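Local coordinates for putative methylthioribose-1-phosphate isomerase (Pyrococcus horikoshii OT3, PDB 6A34), which probably interconverts 5-methylthioribose 1-phosphate and 5-methylthioribulose 1-phosphate, an isomerisation of the methionine salvage pathway, at residues H152-I163 with G181-K189. Residues are numbered along the deposited sequence; the frame is centred on the assembly and turned at random.
Sequences HYGAEVLPEGNI and GSVVRVMHK
Val-183 CG2 sits 3.9 Å from Gly-154 CA, where a β-carbon would collide with it, and the contact illustrates how a helix can pack at once against a preceding helix and the chain leading from it into a strand. The tight part lies around Gly-154 and Ala-155. The bare backbone of Gly-154 lets the axes of the two short helical segments approach to 7.8 Å at a crossing angle of -61°. Ala-155 CB packs against both Val-186 CG1, at 3.5 Å, and Met-187 CG. The other branch of Val-186, CG2, lies over the centre of one face of the His-152 ring, a CH-pi contact 12° off the ring normal; His-152 ND1 is engaged by Leu-148 O within its own helix.

Strand 161-165, helix 180-189 and strand 193-199 form a beta-alpha-beta unit of the largely parallel sheet in this Rossmann-like family, and here the helix of that unit meets both the helix preceding it and its first strand. Met-187 spans the two. Its chain turns about the CG-SD bond (chi3 67°), passing Leu-158 CD1 at 3.7 Å from SD, and its side chain meets that of Ile-163 tip to tip, with CE 3.9 Å from Ile-163 CG1. With only the methyl of an alanine at Met-187, a gap is likely to open on the helix side of Leu-158 and Ile-163, which would lose their contacts with SD and CE.

Contact thins out at the loop: Pro-159 adds little beyond its carbonyl O, 3.3 Å from Met-187 CE, and Glu-160 lies on the exposed side, in a weak, long ion pair with Lys-194.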
loop_
_atom_site.group_PDB
_atom_site.type_symbol
_atom_site.label_atom_id
_atom_site.label_comp_id
_atom_site.label_asym_id
_atom_site.label_seq_id
_atom_site.Cartn_x
_atom_site.Cartn_y
_atom_site.Cartn_z
ATOM N N HIS A 152 -29.079 -4.488 -4.898
ATOM C CA HIS A 152 -29.837 -4.911 -6.082
ATOM C C HIS A 152 -29.660 -3.879 -7.200
ATOM O O HIS A 152 -29.494 -4.281 -8.359
ATOM C CB HIS A 152 -31.324 -5.182 -5.761
ATOM C CG HIS A 152 -31.531 -6.374 -4.892
ATOM N ND1 HIS A 152 -31.386 -6.320 -3.521
ATOM C CD2 HIS A 152 -31.789 -7.666 -5.190
ATOM C CE1 HIS A 152 -31.582 -7.529 -3.011
ATOM N NE2 HIS A 152 -31.820 -8.374 -4.011
ATOM N N TYR A 153 -29.683 -2.581 -6.865
ATOM C CA TYR A 153 -29.429 -1.519 -7.879
ATOM C C TYR A 153 -28.022 -1.650 -8.465
ATOM O O TYR A 153 -27.864 -1.621 -9.663
ATOM C CB TYR A 153 -29.550 -0.119 -7.302
ATOM C CG TYR A 153 -30.964 0.368 -7.148
ATOM C CD1 TYR A 153 -31.803 0.449 -8.246
ATOM C CD2 TYR A 153 -31.440 0.811 -5.922
ATOM C CE1 TYR A 153 -33.095 0.929 -8.129
ATOM C CE2 TYR A 153 -32.735 1.271 -5.782
ATOM C CZ TYR A 153 -33.561 1.327 -6.891
ATOM O OH TYR A 153 -34.819 1.808 -6.786
ATOM N N GLY A 154 -27.031 -1.877 -7.593
ATOM C CA GLY A 154 -25.642 -2.016 -8.018
ATOM C C GLY A 154 -25.424 -3.269 -8.840
ATOM O O GLY A 154 -24.677 -3.253 -9.800
ATOM N N ALA A 155 -26.078 -4.367 -8.447
ATOM C CA ALA A 155 -25.922 -5.641 -9.145
ATOM C C ALA A 155 -26.472 -5.566 -10.585
ATOM O O ALA A 155 -25.985 -6.307 -11.427
ATOM C CB ALA A 155 -26.571 -6.754 -8.355
ATOM N N GLU A 156 -27.448 -4.686 -10.859
ATOM C CA GLU A 156 -28.001 -4.492 -12.229
ATOM C C GLU A 156 -26.959 -3.857 -13.167
ATOM O O GLU A 156 -26.983 -4.104 -14.357
ATOM C CB GLU A 156 -29.198 -3.529 -12.286
ATOM C CG GLU A 156 -30.491 -4.034 -11.662
ATOM C CD GLU A 156 -31.117 -5.290 -12.257
ATOM O OE1 GLU A 156 -31.904 -5.955 -11.541
ATOM O OE2 GLU A 156 -30.833 -5.604 -13.434
ATOM N N VAL A 157 -26.093 -2.985 -12.635
ATOM C CA VAL A 157 -25.290 -2.084 -13.473
ATOM C C VAL A 157 -23.842 -2.575 -13.592
ATOM O O VAL A 157 -23.212 -2.254 -14.563
ATOM C CB VAL A 157 -25.342 -0.622 -12.981
ATOM C CG1 VAL A 157 -26.735 -0.005 -13.128
ATOM C CG2 VAL A 157 -24.828 -0.464 -11.564
ATOM N N LEU A 158 -23.301 -3.288 -12.593
ATOM C CA LEU A 158 -21.959 -3.856 -12.720
ATOM C C LEU A 158 -21.993 -5.008 -13.715
ATOM O O LEU A 158 -22.951 -5.773 -13.765
ATOM C CB LEU A 158 -21.429 -4.399 -11.392
ATOM C CG LEU A 158 -21.126 -3.398 -10.285
ATOM C CD1 LEU A 158 -20.108 -3.986 -9.319
ATOM C CD2 LEU A 158 -20.643 -2.078 -10.826
ATOM N N PRO A 159 -20.889 -5.230 -14.454
ATOM C CA PRO A 159 -20.755 -6.429 -15.274
ATOM C C PRO A 159 -20.493 -7.670 -14.405
ATOM O O PRO A 159 -19.949 -7.555 -13.306
ATOM C CB PRO A 159 -19.532 -6.078 -16.134
ATOM C CG PRO A 159 -18.682 -5.258 -15.203
ATOM C CD PRO A 159 -19.680 -4.394 -14.456
ATOM N N GLU A 160 -20.878 -8.839 -14.921
ATOM C CA GLU A 160 -20.375 -10.098 -14.450
ATOM C C GLU A 160 -18.871 -10.120 -14.664
ATOM O O GLU A 160 -18.378 -9.626 -15.690
ATOM C CB GLU A 160 -20.820 -11.324 -15.251
ATOM C CG GLU A 160 -22.262 -11.311 -15.703
ATOM C CD GLU A 160 -22.778 -12.707 -16.020
ATOM O OE1 GLU A 160 -24.027 -12.856 -16.113
ATOM O OE2 GLU A 160 -21.913 -13.644 -16.164
ATOM N N GLY A 161 -18.173 -10.742 -13.720
ATOM C CA GLY A 161 -16.784 -11.036 -13.877
ATOM C C GLY A 161 -16.039 -10.668 -12.637
ATOM O O GLY A 161 -16.477 -10.954 -11.555
ATOM N N ASN A 162 -14.956 -9.939 -12.842
ATOM C CA ASN A 162 -13.986 -9.634 -11.868
ATOM C C ASN A 162 -14.192 -8.173 -11.457
ATOM O O ASN A 162 -14.079 -7.251 -12.274
ATOM C CB ASN A 162 -12.594 -9.926 -12.437
ATOM C CG ASN A 162 -12.424 -11.358 -12.920
ATOM O OD1 ASN A 162 -13.137 -12.276 -12.491
ATOM N ND2 ASN A 162 -11.465 -11.567 -13.808
ATOM N N ILE A 163 -14.506 -7.987 -10.181
ATOM C CA ILE A 163 -14.712 -6.700 -9.557
ATOM C C ILE A 163 -13.557 -6.423 -8.593
ATOM O O ILE A 163 -13.063 -7.340 -7.967
ATOM C CB ILE A 163 -16.036 -6.697 -8.780
ATOM C CG1 ILE A 163 -17.200 -7.194 -9.639
ATOM C CG2 ILE A 163 -16.268 -5.314 -8.195
ATOM C CD1 ILE A 163 -17.386 -6.416 -10.929
ATOM N N GLY A 181 -20.650 -4.218 0.102
ATOM C CA GLY A 181 -20.878 -5.621 0.511
ATOM C C GLY A 181 -22.209 -6.172 0.006
ATOM O O GLY A 181 -22.300 -7.320 -0.377
ATOM N N SER A 182 -23.246 -5.336 -0.016
ATOM C CA SER A 182 -24.549 -5.757 -0.490
ATOM C C SER A 182 -24.493 -6.059 -1.979
ATOM O O SER A 182 -25.049 -7.041 -2.440
ATOM C CB SER A 182 -25.607 -4.747 -0.202
ATOM O OG SER A 182 -26.871 -5.353 -0.376
ATOM N N VAL A 183 -23.780 -5.216 -2.716
ATOM C CA VAL A 183 -23.743 -5.343 -4.171
ATOM C C VAL A 183 -23.055 -6.653 -4.527
ATOM O O VAL A 183 -23.565 -7.395 -5.337
ATOM C CB VAL A 183 -23.049 -4.140 -4.838
ATOM C CG1 VAL A 183 -22.777 -4.383 -6.306
ATOM C CG2 VAL A 183 -23.884 -2.885 -4.669
ATOM N N VAL A 184 -21.878 -6.892 -3.937
ATOM C CA VAL A 184 -21.110 -8.088 -4.218
ATOM C C VAL A 184 -21.816 -9.336 -3.661
ATOM O O VAL A 184 -21.702 -10.422 -4.260
ATOM C CB VAL A 184 -19.655 -7.970 -3.743
ATOM C CG1 VAL A 184 -18.933 -6.853 -4.473
ATOM C CG2 VAL A 184 -19.546 -7.788 -2.244
ATOM N N ARG A 185 -22.576 -9.204 -2.571
ATOM C CA ARG A 185 -23.346 -10.386 -2.059
ATOM C C ARG A 185 -24.475 -10.751 -3.047
ATOM O O ARG A 185 -24.628 -11.888 -3.419
ATOM C CB ARG A 185 -23.826 -10.130 -0.630
ATOM C CG ARG A 185 -22.714 -10.323 0.390
ATOM C CD ARG A 185 -23.128 -9.846 1.771
ATOM N NE ARG A 185 -22.195 -10.352 2.779
ATOM C CZ ARG A 185 -21.151 -9.682 3.244
ATOM N NH1 ARG A 185 -21.031 -8.388 2.986
ATOM N NH2 ARG A 185 -20.228 -10.313 3.962
ATOM N N VAL A 186 -25.190 -9.756 -3.574
ATOM C CA VAL A 186 -26.217 -10.039 -4.545
ATOM C C VAL A 186 -25.591 -10.656 -5.803
ATOM O O VAL A 186 -26.100 -11.643 -6.337
ATOM C CB VAL A 186 -27.033 -8.783 -4.873
ATOM C CG1 VAL A 186 -27.947 -9.028 -6.043
ATOM C CG2 VAL A 186 -27.821 -8.307 -3.674
ATOM N N MET A 187 -24.479 -10.077 -6.273
ATOM C CA MET A 187 -23.806 -10.567 -7.443
ATOM C C MET A 187 -23.385 -12.027 -7.214
ATOM O O MET A 187 -23.469 -12.843 -8.134
ATOM C CB MET A 187 -22.576 -9.709 -7.786
ATOM C CG MET A 187 -22.938 -8.349 -8.326
ATOM S SD MET A 187 -21.511 -7.366 -8.842
ATOM C CE MET A 187 -20.933 -8.324 -10.247
ATOM N N HIS A 188 -22.893 -12.338 -6.011
ATOM C CA HIS A 188 -22.367 -13.686 -5.711
ATOM C C HIS A 188 -23.508 -14.712 -5.780
ATOM O O HIS A 188 -23.373 -15.771 -6.390
ATOM C CB HIS A 188 -21.642 -13.712 -4.357
ATOM C CG HIS A 188 -21.240 -15.078 -3.921
ATOM N ND1 HIS A 188 -20.205 -15.765 -4.513
ATOM C CD2 HIS A 188 -21.728 -15.894 -2.967
ATOM C CE1 HIS A 188 -20.056 -16.941 -3.927
ATOM N NE2 HIS A 188 -20.983 -17.049 -2.994
ATOM N N LYS A 189 -24.638 -14.374 -5.161
ATOM C CA LYS A 189 -25.837 -15.216 -5.213
ATOM C C LYS A 189 -26.281 -15.421 -6.662
ATOM O O LYS A 189 -26.729 -16.527 -7.022
ATOM C CB LYS A 189 -27.019 -14.593 -4.450
ATOM C CG LYS A 189 -27.429 -15.332 -3.191
ATOM C CD LYS A 189 -26.270 -15.496 -2.227
ATOM C CE LYS A 189 -25.997 -16.939 -1.869
ATOM N NZ LYS A 189 -24.997 -17.029 -0.780
#